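Hypoxanthine-guanine phosphoribosyltransferase (Leishmania tarentolae, PDB 1PZM) probably salvages purines by transferring the phosphoribosyl group of 5-phosphoribosyl pyrophosphate onto hypoxanthine or guanine, giving IMP or GMP. Local coordinates at residues Ile121-Asp126 with Tyr136-Met141; Ser148-Val153 with Leu166-Val171; Tyr182-Ala187 with Arg194-Leu199. All coordinates share one frame; numbering follows the deposited sequence.

Contact 1: residues Ile121-Asp126 with Tyr136-Met141; sequences IMLVED and YLMRFM
Met-141 N donates to Leu-137 O at 2.8 Å, a helical bond that sets these two residues one turn apart on the side of helix 136-141 that meets strand 121-125. No hydrogen bond crosses between the segments, and the evidence for the contact is the fit of apolar side chains over 249 Å² of buried surface. Leu-123 supplies 83 Å² of this and divides its branches between two parts of the helix. Its CD1 lies 3.8 Å from Met-138 CG and also reaches the CB of Leu-137 at 4.3 Å. The other branch, CD2, sits 4.1 Å from Met-141 CG. Two residues earlier on the strand, Ile-121 CG1 stands between its backbone N and carbonyl carbon (chi1 67°), and from there CD1 extends to within 3.9 Å of Met-141 CB, the two side chains crossing at about a right angle. Ile-91 of strand 86-91 touches Leu-123, Leu-137 and Met-141, so the same apolar layer continues over a further strand of the sheet. The strand and helix segments run nearly antiparallel, at 161° with axes 10.4 Å apart. This is the geometry of the first half of a beta-alpha-beta crossover in the type I phosphoribosyltransferase core, where the strand leads to the GMP-binding Asp-126, at which the chain turns a corner.

Contact 2: residues Ser148-Val153 with Leu166-Val171; sequences SLKTVV and LVDYPV
The parallel pairing of strand 148-153 with strand 169-171 belongs to the central sheet of the phosphoribosyltransferase fold; the two axes diverge by only 6°, and Val-152 bridges to Tyr-169. Before the regular pairing starts, Thr-151 and Asp-168 exchange bonds between backbone and side chain. Thr-151 N donates to the anti lone pair of Asp-168 OD2 at 2.8 Å, with an angle of 151° at the hydrogen. In return, Asp-168 N donates to Thr-151 OG1 at 3.1 Å. That hydroxyl is placed between its own backbone N and carbonyl carbon (chi1 54°), where OG1 also lies 3.0 Å from Leu-166 O. Ordinary strand bonds then take over: Tyr-169 N to Thr-151 O at 2.8 Å, Val-153 N to Tyr-169 O at 3.0 Å, and Val-171 N to Val-153 O at 2.8 Å. Apolar side chains add to the pairing on both faces. Val-152 CG2 packs 3.8 Å from Tyr-169 CB on one, while on the other Val-153 CG2 lies 3.8 Å from Val-167 CG1, these two side chains crossing at about a right angle. Helix 30-48 lies over the Tyr-169 face, with Cys-40 and Ile-44 against that side chain and Asp-47 OD2 hydrogen-bonded to its OH, whereas Leu-134 of helix 132-142 packs on Thr-151 and Val-167. The far edge of strand 148-153 is taken by strand 120-125.

Contact 3: residues Tyr182-Ala187 with Arg194-Leu199; sequences YGMDFA and RDICVL. Unlike the reference sequence in segment 182-187: Gly-183 (reference Val), Met-184 (reference Trp), Asp-185 (reference Thr). Unlike the reference sequence in segment 194-199: Arg-194 (reference Pro). With 5GP (guanosine-5'-monophosphate), chain C.
Tyr-182 sits in the left-handed region of backbone space, with phi at 55°, and Gly-183 after it has a second positive phi, 94°; the tyrosine of this pair packs against Ile-196. The evidence for that packing is a close approach of Tyr-182 CB to Ile-196 CG1, 3.6 Å. The carbonyl O of Arg-194 lies near the plane of the Tyr-182 ring, at its edge, 3.8 Å from CD1. The tyrosine hydroxyl is hydrogen-bonded elsewhere, to Asp-74. Met-184 reaches the same isoleucine by its tip. The chain bends at chi3 (-80°), placing CE 3.9 Å from Ile-196 CG1, and the two side chains approach at a slant. All of this lies in the hood of a type I phosphoribosyltransferase, where strand 196-199 is the middle strand of a small antiparallel sheet between strands 23-28 and 179-180, and Met-184 and Asp-185 of loop 182-187 line the purine end of the nucleotide pocket. There Asp-185 O stands 2.8 Å from N2, the exocyclic amine of the bound GMP, and Met-184 CB is 3.7 Å from the same atom; Val-179 O is hydrogen-bonded to the nucleotide as well. Toward the end of the segments Phe-186 and Leu-199 form a CH-pi contact. The methyl carbon CD2 of Leu-199 is 3.9 Å from the Phe-186 ring centroid, shifted toward the rim, so that it comes within 3.6 Å of Phe-186 CD1. Ala-187 CB lies over the opposite face of that ring. Arg-194 NE makes a salt bridge with Asp-81 OD1 of the second subunit, and the arginine side chain has a cation-pi contact with Phe-78 of that subunit.

Overall arrangement
The three contacts follow one another along the chain, each closing before the next opens. Contacts 1 and 2 have centres 9 Å apart and share the parallel core sheet: strands 120-125 and 148-156 are neighbours in it, joined through helix 132-142, and Leu-123 O lies 2.8 Å from Val-152 N. Contact 3 joins a loop to the middle strand of the separate antiparallel sheet, its centre 22 Å from that of contact 1 and 21 Å from that of contact 2, across the centre of the chain. Contacts 1 and 3 nevertheless meet where Asp-126 OD2 approaches Met-184 CG at 3.4 Å. Both residues line the GMP pocket, which therefore lies between core and hood.

Contact 1: residues Ile121-Asp126 with Tyr136-Met141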
loop_
_atom_site.group_PDB
_atom_site.type_symbol
_atom_site.label_atom_id
_atom_site.label_comp_id
_atom_site.label_asym_id
_atom_site.label_seq_id
_atom_site.Cartn_x
_atom_site.Cartn_y
_atom_site.Cartn_z
ATOM N N ILE A 121 -8.893 -8.271 -14.564
ATOM C CA ILE A 121 -7.858 -8.164 -13.532
ATOM C C ILE A 121 -6.509 -7.689 -14.080
ATOM O O ILE A 121 -6.151 -7.947 -15.232
ATOM C CB ILE A 121 -7.689 -9.493 -12.754
ATOM C CG1 ILE A 121 -7.128 -10.572 -13.647
ATOM C CG2 ILE A 121 -8.997 -9.956 -12.057
ATOM C CD1 ILE A 121 -6.813 -11.834 -12.856
ATOM N N MET A 122 -5.784 -6.976 -13.224
ATOM C CA MET A 122 -4.510 -6.391 -13.591
ATOM C C MET A 122 -3.497 -6.643 -12.490
ATOM O O MET A 122 -3.665 -6.154 -11.318
ATOM C CB MET A 122 -4.647 -4.885 -13.785
ATOM C CG MET A 122 -3.317 -4.266 -14.260
ATOM S SD MET A 122 -3.465 -2.590 -14.826
ATOM C CE MET A 122 -4.313 -2.979 -16.468
ATOM N N LEU A 123 -2.443 -7.383 -12.840
ATOM C CA LEU A 123 -1.371 -7.644 -11.883
ATOM C C LEU A 123 -0.488 -6.423 -11.821
ATOM O O LEU A 123 -0.081 -5.869 -12.887
ATOM C CB LEU A 123 -0.527 -8.864 -12.288
ATOM C CG LEU A 123 -1.184 -10.234 -12.091
ATOM C CD1 LEU A 123 -0.438 -11.310 -12.844
ATOM C CD2 LEU A 123 -1.258 -10.553 -10.601
ATOM N N VAL A 124 -0.172 -6.004 -10.585
ATOM C CA VAL A 124 0.549 -4.758 -10.362
ATOM C C VAL A 124 1.886 -5.114 -9.702
ATOM O O VAL A 124 1.930 -5.664 -8.624
ATOM C CB VAL A 124 -0.230 -3.754 -9.445
ATOM C CG1 VAL A 124 0.649 -2.506 -9.187
ATOM C CG2 VAL A 124 -1.575 -3.346 -10.084
ATOM N N GLU A 125 2.980 -4.812 -10.401
ATOM C CA GLU A 125 4.306 -5.206 -9.927
ATOM C C GLU A 125 5.221 -4.003 -9.811
ATOM O O GLU A 125 5.161 -3.074 -10.646
ATOM C CB GLU A 125 4.937 -6.126 -10.954
ATOM C CG GLU A 125 4.422 -7.519 -10.968
ATOM C CD GLU A 125 5.347 -8.458 -10.233
ATOM O OE1 GLU A 125 5.630 -8.226 -9.024
ATOM O OE2 GLU A 125 5.820 -9.416 -10.905
ATOM N N ASP A 126 6.128 -4.044 -8.844
ATOM C CA ASP A 126 7.103 -2.954 -8.762
ATOM C C ASP A 126 8.210 -3.086 -9.819
ATOM O O ASP A 126 8.527 -2.114 -10.531
ATOM C CB ASP A 126 7.709 -2.851 -7.369
ATOM C CG ASP A 126 8.136 -4.175 -6.818
ATOM O OD1 ASP A 126 8.028 -5.222 -7.481
ATOM O OD2 ASP A 126 8.633 -4.275 -5.684
ATOM N N TYR A 136 4.792 -17.099 -13.030
ATOM C CA TYR A 136 4.058 -17.991 -12.130
ATOM C C TYR A 136 2.707 -17.338 -11.796
ATOM O O TYR A 136 1.641 -17.977 -11.873
ATOM C CB TYR A 136 4.846 -18.218 -10.836
ATOM C CG TYR A 136 4.088 -18.998 -9.763
ATOM C CD1 TYR A 136 3.976 -20.382 -9.829
ATOM C CD2 TYR A 136 3.484 -18.340 -8.682
ATOM C CE1 TYR A 136 3.284 -21.081 -8.862
ATOM C CE2 TYR A 136 2.788 -19.045 -7.706
ATOM C CZ TYR A 136 2.698 -20.407 -7.809
ATOM O OH TYR A 136 2.026 -21.112 -6.845
ATOM N N LEU A 137 2.760 -16.059 -11.449
ATOM C CA LEU A 137 1.558 -15.391 -10.960
ATOM C C LEU A 137 0.526 -15.334 -12.076
ATOM O O LEU A 137 -0.669 -15.495 -11.831
ATOM C CB LEU A 137 1.873 -13.970 -10.454
ATOM C CG LEU A 137 2.675 -13.863 -9.155
ATOM C CD1 LEU A 137 3.048 -12.388 -8.867
ATOM C CD2 LEU A 137 1.941 -14.461 -7.970
ATOM N N MET A 138 1.006 -15.072 -13.288
ATOM C CA MET A 138 0.148 -14.990 -14.461
ATOM C C MET A 138 -0.577 -16.306 -14.681
ATOM O O MET A 138 -1.814 -16.323 -14.702
ATOM C CB MET A 138 0.938 -14.578 -15.699
ATOM C CG MET A 138 1.332 -13.066 -15.700
ATOM S SD MET A 138 2.236 -12.599 -17.225
ATOM C CE MET A 138 1.044 -13.021 -18.562
ATOM N N ARG A 139 0.184 -17.400 -14.779
ATOM C CA ARG A 139 -0.374 -18.743 -14.960
ATOM C C ARG A 139 -1.398 -19.016 -13.873
ATOM O O ARG A 139 -2.487 -19.556 -14.133
ATOM C CB ARG A 139 0.721 -19.832 -14.895
ATOM C CG ARG A 139 1.814 -19.741 -15.975
ATOM C CD ARG A 139 2.714 -21.004 -16.155
ATOM N NE ARG A 139 3.718 -20.735 -17.198
ATOM C CZ ARG A 139 3.587 -21.050 -18.484
ATOM N NH1 ARG A 139 2.515 -21.710 -18.926
ATOM N NH2 ARG A 139 4.554 -20.737 -19.337
ATOM N N PHE A 140 -1.039 -18.646 -12.650
ATOM C CA PHE A 140 -1.883 -18.918 -11.536
ATOM C C PHE A 140 -3.198 -18.109 -11.574
ATOM O O PHE A 140 -4.255 -18.645 -11.239
ATOM C CB PHE A 140 -1.110 -18.706 -10.252
ATOM C CG PHE A 140 -1.913 -19.002 -9.019
ATOM C CD1 PHE A 140 -1.889 -20.266 -8.453
ATOM C CD2 PHE A 140 -2.687 -18.008 -8.426
ATOM C CE1 PHE A 140 -2.630 -20.541 -7.296
ATOM C CE2 PHE A 140 -3.437 -18.267 -7.278
ATOM C CZ PHE A 140 -3.411 -19.540 -6.704
ATOM N N MET A 141 -3.159 -16.847 -11.984
ATOM C CA MET A 141 -4.391 -16.048 -12.066
ATOM C C MET A 141 -5.275 -16.492 -13.256
ATOM O O MET A 141 -6.505 -16.478 -13.148
ATOM C CB MET A 141 -4.089 -14.524 -12.098
ATOM C CG MET A 141 -3.529 -13.964 -10.770
ATOM S SD MET A 141 -4.611 -14.333 -9.363
ATOM C CE MET A 141 -3.491 -14.209 -7.874
#

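Contact 2: residues Ser148-Val153 with Leu166-Val171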
loop_
_atom_site.group_PDB
_atom_site.type_symbol
_atom_site.label_atom_id
_atom_site.label_comp_id
_atom_site.label_asym_id
_atom_site.label_seq_id
_atom_site.Cartn_x
_atom_site.Cartn_y
_atom_site.Cartn_z
ATOM N N SER A 148 -10.374 -10.795 -18.401
ATOM C CA SER A 148 -9.085 -10.524 -19.030
ATOM C C SER A 148 -8.009 -10.409 -17.949
ATOM O O SER A 148 -8.299 -10.190 -16.765
ATOM C CB SER A 148 -9.150 -9.245 -19.826
ATOM O OG SER A 148 -9.425 -8.196 -18.901
ATOM N N LEU A 149 -6.763 -10.604 -18.359
ATOM C CA LEU A 149 -5.628 -10.435 -17.477
ATOM C C LEU A 149 -4.597 -9.534 -18.137
ATOM O O LEU A 149 -4.153 -9.803 -19.280
ATOM C CB LEU A 149 -4.976 -11.772 -17.201
ATOM C CG LEU A 149 -3.637 -11.570 -16.470
ATOM C CD1 LEU A 149 -3.925 -11.029 -15.047
ATOM C CD2 LEU A 149 -2.757 -12.825 -16.457
ATOM N N LYS A 150 -4.190 -8.493 -17.426
ATOM C CA LYS A 150 -3.145 -7.631 -17.949
ATOM C C LYS A 150 -2.129 -7.383 -16.820
ATOM O O LYS A 150 -2.432 -7.643 -15.644
ATOM C CB LYS A 150 -3.688 -6.293 -18.487
ATOM C CG LYS A 150 -4.595 -6.354 -19.751
ATOM C CD LYS A 150 -3.850 -6.675 -21.064
ATOM C CE LYS A 150 -4.865 -7.096 -22.154
ATOM N NZ LYS A 150 -4.254 -8.000 -23.208
ATOM N N THR A 151 -0.919 -6.943 -17.195
ATOM C CA THR A 151 0.120 -6.668 -16.222
ATOM C C THR A 151 0.620 -5.272 -16.361
ATOM O O THR A 151 0.929 -4.807 -17.504
ATOM C CB THR A 151 1.313 -7.628 -16.406
ATOM O OG1 THR A 151 1.768 -7.569 -17.803
ATOM C CG2 THR A 151 0.884 -9.058 -16.210
ATOM N N VAL A 152 0.779 -4.610 -15.218
ATOM C CA VAL A 152 1.432 -3.303 -15.221
ATOM C C VAL A 152 2.655 -3.378 -14.286
ATOM O O VAL A 152 2.565 -3.936 -13.162
ATOM C CB VAL A 152 0.446 -2.171 -14.798
ATOM C CG1 VAL A 152 -0.209 -2.468 -13.393
ATOM C CG2 VAL A 152 1.144 -0.793 -14.801
ATOM N N VAL A 153 3.788 -2.829 -14.727
ATOM C CA VAL A 153 5.043 -2.944 -13.970
ATOM C C VAL A 153 5.687 -1.562 -13.945
ATOM O O VAL A 153 5.853 -0.950 -15.032
ATOM C CB VAL A 153 6.031 -3.965 -14.741
ATOM C CG1 VAL A 153 7.427 -4.025 -14.089
ATOM C CG2 VAL A 153 5.436 -5.397 -14.790
ATOM N N LEU A 166 4.357 -11.615 -21.471
ATOM C CA LEU A 166 3.654 -10.376 -21.851
ATOM C C LEU A 166 3.575 -9.366 -20.709
ATOM O O LEU A 166 2.792 -9.599 -19.723
ATOM C CB LEU A 166 2.247 -10.699 -22.403
ATOM C CG LEU A 166 1.444 -9.474 -22.920
ATOM C CD1 LEU A 166 2.050 -8.919 -24.232
ATOM C CD2 LEU A 166 -0.103 -9.773 -23.074
ATOM N N VAL A 167 4.371 -8.274 -20.795
ATOM C CA VAL A 167 4.135 -7.072 -19.894
ATOM C C VAL A 167 3.362 -5.998 -20.642
ATOM O O VAL A 167 3.888 -5.349 -21.557
ATOM C CB VAL A 167 5.406 -6.403 -19.305
ATOM C CG1 VAL A 167 5.056 -5.100 -18.577
ATOM C CG2 VAL A 167 6.081 -7.300 -18.287
ATOM N N ASP A 168 2.080 -5.898 -20.346
ATOM C CA ASP A 168 1.224 -5.012 -21.162
ATOM C C ASP A 168 1.572 -3.551 -20.912
ATOM O O ASP A 168 1.581 -2.760 -21.862
ATOM C CB ASP A 168 -0.243 -5.230 -20.845
ATOM C CG ASP A 168 -0.610 -6.679 -20.912
ATOM O OD1 ASP A 168 -0.777 -7.164 -22.046
ATOM O OD2 ASP A 168 -0.680 -7.408 -19.917
ATOM N N TYR A 169 1.854 -3.203 -19.642
ATOM C CA TYR A 169 2.148 -1.781 -19.331
ATOM C C TYR A 169 3.463 -1.596 -18.553
ATOM O O TYR A 169 3.453 -1.404 -17.342
ATOM C CB TYR A 169 0.971 -1.131 -18.592
ATOM C CG TYR A 169 -0.350 -1.220 -19.344
ATOM C CD1 TYR A 169 -0.727 -0.238 -20.287
ATOM C CD2 TYR A 169 -1.259 -2.243 -19.052
ATOM C CE1 TYR A 169 -1.922 -0.337 -20.967
ATOM C CE2 TYR A 169 -2.465 -2.341 -19.704
ATOM C CZ TYR A 169 -2.799 -1.391 -20.651
ATOM O OH TYR A 169 -4.015 -1.479 -21.278
ATOM N N PRO A 170 4.598 -1.598 -19.237
ATOM C CA PRO A 170 5.857 -1.406 -18.541
ATOM C C PRO A 170 6.062 0.115 -18.509
ATOM O O PRO A 170 6.362 0.730 -19.558
ATOM C CB PRO A 170 6.864 -2.047 -19.470
ATOM C CG PRO A 170 6.254 -1.968 -20.898
ATOM C CD PRO A 170 4.775 -1.674 -20.699
ATOM N N VAL A 171 5.958 0.707 -17.329
ATOM C CA VAL A 171 5.922 2.174 -17.248
ATOM C C VAL A 171 7.275 2.754 -17.568
ATOM O O VAL A 171 7.409 3.670 -18.371
ATOM C CB VAL A 171 5.465 2.617 -15.844
ATOM C CG1 VAL A 171 5.370 4.127 -15.800
ATOM C CG2 VAL A 171 4.089 2.038 -15.545
#

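Contact 3: residues Tyr182-Ala187 with Arg194-Leu199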
loop_
_atom_site.group_PDB
_atom_site.type_symbol
_atom_site.label_atom_id
_atom_site.label_comp_id
_atom_site.label_asym_id
_atom_site.label_seq_id
_atom_site.Cartn_x
_atom_site.Cartn_y
_atom_site.Cartn_z
ATOM N N TYR A 182 10.629 3.770 -3.082
ATOM C CA TYR A 182 9.312 3.656 -3.750
ATOM C C TYR A 182 8.694 2.208 -3.604
ATOM O O TYR A 182 8.088 1.614 -4.550
ATOM C CB TYR A 182 9.390 4.193 -5.188
ATOM C CG TYR A 182 8.036 4.584 -5.747
ATOM C CD1 TYR A 182 7.466 5.825 -5.426
ATOM C CD2 TYR A 182 7.312 3.692 -6.547
ATOM C CE1 TYR A 182 6.196 6.157 -5.863
ATOM C CE2 TYR A 182 6.041 4.015 -7.007
ATOM C CZ TYR A 182 5.502 5.265 -6.672
ATOM O OH TYR A 182 4.247 5.628 -7.148
ATOM N N GLY A 183 8.822 1.681 -2.371
ATOM C CA GLY A 183 8.319 0.346 -2.055
ATOM C C GLY A 183 9.335 -0.757 -2.192
ATOM O O GLY A 183 9.083 -1.854 -1.682
ATOM N N MET A 184 10.485 -0.531 -2.842
ATOM C CA MET A 184 11.424 -1.660 -3.108
ATOM C C MET A 184 12.536 -1.610 -2.071
ATOM O O MET A 184 12.997 -0.509 -1.708
ATOM C CB MET A 184 12.034 -1.518 -4.526
ATOM C CG MET A 184 10.923 -1.725 -5.601
ATOM S SD MET A 184 11.233 -1.150 -7.305
ATOM C CE MET A 184 10.848 0.664 -7.009
ATOM N N ASP A 185 13.009 -2.757 -1.630
ATOM C CA ASP A 185 13.833 -2.801 -0.427
ATOM C C ASP A 185 15.246 -3.294 -0.711
ATOM O O ASP A 185 15.515 -3.883 -1.794
ATOM C CB ASP A 185 13.233 -3.765 0.573
ATOM C CG ASP A 185 13.388 -5.233 0.137
ATOM O OD1 ASP A 185 13.023 -5.558 -0.999
ATOM O OD2 ASP A 185 13.862 -6.101 0.886
ATOM N N PHE A 186 16.142 -3.066 0.245
ATOM C CA PHE A 186 17.340 -3.903 0.334
ATOM C C PHE A 186 17.293 -4.503 1.730
ATOM O O PHE A 186 17.289 -3.762 2.724
ATOM C CB PHE A 186 18.658 -3.165 0.115
ATOM C CG PHE A 186 19.877 -4.055 0.385
ATOM C CD1 PHE A 186 20.214 -5.061 -0.489
ATOM C CD2 PHE A 186 20.645 -3.890 1.545
ATOM C CE1 PHE A 186 21.318 -5.872 -0.235
ATOM C CE2 PHE A 186 21.744 -4.664 1.793
ATOM C CZ PHE A 186 22.085 -5.667 0.932
ATOM N N ALA A 187 17.256 -5.831 1.820
ATOM C CA ALA A 187 17.108 -6.517 3.148
ATOM C C ALA A 187 15.964 -5.902 4.050
ATOM O O ALA A 187 16.169 -5.639 5.214
ATOM C CB ALA A 187 18.447 -6.517 3.898
ATOM N N ARG A 194 11.224 8.162 -1.150
ATOM C CA ARG A 194 10.322 8.726 -2.167
ATOM C C ARG A 194 10.834 8.540 -3.573
ATOM O O ARG A 194 10.033 8.426 -4.525
ATOM C CB ARG A 194 10.136 10.233 -1.936
ATOM C CG ARG A 194 9.363 10.586 -0.669
ATOM C CD ARG A 194 9.122 12.146 -0.549
ATOM N NE ARG A 194 8.251 12.467 0.571
ATOM C CZ ARG A 194 6.922 12.448 0.541
ATOM N NH1 ARG A 194 6.270 12.093 -0.575
ATOM N NH2 ARG A 194 6.219 12.806 1.655
ATOM N N ASP A 195 12.151 8.482 -3.732
ATOM C CA ASP A 195 12.738 8.376 -5.065
ATOM C C ASP A 195 13.246 6.935 -5.287
ATOM O O ASP A 195 13.462 6.161 -4.339
ATOM C CB ASP A 195 13.880 9.362 -5.284
ATOM C CG ASP A 195 13.492 10.814 -4.998
ATOM O OD1 ASP A 195 12.476 11.341 -5.507
ATOM O OD2 ASP A 195 14.194 11.506 -4.247
ATOM N N ILE A 196 13.404 6.584 -6.542
ATOM C CA ILE A 196 13.958 5.296 -6.816
ATOM C C ILE A 196 15.461 5.482 -7.013
ATOM O O ILE A 196 15.899 6.298 -7.868
ATOM C CB ILE A 196 13.315 4.699 -8.061
ATOM C CG1 ILE A 196 11.833 4.368 -7.788
ATOM C CG2 ILE A 196 14.135 3.407 -8.520
ATOM C CD1 ILE A 196 11.043 4.105 -9.073
ATOM N N CYS A 197 16.246 4.724 -6.242
ATOM C CA CYS A 197 17.694 4.892 -6.263
ATOM C C CYS A 197 18.434 3.607 -6.626
ATOM O O CYS A 197 17.907 2.519 -6.434
ATOM C CB CYS A 197 18.196 5.399 -4.924
ATOM S SG CYS A 197 17.410 6.947 -4.353
ATOM N N VAL A 198 19.642 3.739 -7.161
ATOM C CA VAL A 198 20.497 2.576 -7.370
ATOM C C VAL A 198 21.365 2.421 -6.136
ATOM O O VAL A 198 22.040 3.362 -5.738
ATOM C CB VAL A 198 21.368 2.744 -8.626
ATOM C CG1 VAL A 198 22.242 1.474 -8.857
ATOM C CG2 VAL A 198 20.491 2.978 -9.782
ATOM N N LEU A 199 21.314 1.240 -5.519
ATOM C CA LEU A 199 21.936 0.984 -4.202
ATOM C C LEU A 199 23.479 1.076 -4.284
ATOM O O LEU A 199 24.102 0.463 -5.187
ATOM C CB LEU A 199 21.487 -0.396 -3.669
ATOM C CG LEU A 199 22.060 -0.829 -2.315
ATOM C CD1 LEU A 199 21.483 -0.029 -1.120
ATOM C CD2 LEU A 199 21.864 -2.311 -2.094
HETATM P P 5GP C . 12.184 -11.904 -11.031
HETATM O O1P 5GP C . 11.639 -11.086 -12.149
HETATM O O2P 5GP C . 13.524 -12.472 -11.337
HETATM O O3P 5GP C . 11.250 -13.049 -10.892
HETATM O "O5'" 5GP C . 12.208 -11.012 -9.697
HETATM C "C5'" 5GP C . 12.550 -11.543 -8.410
HETATM C "C4'" 5GP C . 12.132 -10.601 -7.241
HETATM O "O4'" 5GP C . 13.067 -9.540 -6.993
HETATM C "C3'" 5GP C . 10.782 -9.911 -7.413
HETATM O "O3'" 5GP C . 10.061 -9.850 -6.179
HETATM C "C2'" 5GP C . 11.200 -8.519 -7.862
HETATM O "O2'" 5GP C . 10.171 -7.602 -7.621
HETATM C "C1'" 5GP C . 12.501 -8.245 -7.093
HETATM N N9 5GP C . 13.457 -7.380 -7.847
HETATM C C8 5GP C . 14.169 -7.630 -9.036
HETATM N N7 5GP C . 15.039 -6.557 -9.291
HETATM C C5 5GP C . 15.024 -5.824 -8.124
HETATM C C6 5GP C . 15.672 -4.635 -7.768
HETATM O O6 5GP C . 16.418 -4.026 -8.596
HETATM N N1 5GP C . 15.468 -4.097 -6.498
HETATM C C2 5GP C . 14.637 -4.758 -5.591
HETATM N N2 5GP C . 14.443 -4.292 -4.359
HETATM N N3 5GP C . 13.991 -5.908 -5.947
HETATM C C4 5GP C . 14.198 -6.430 -7.211
#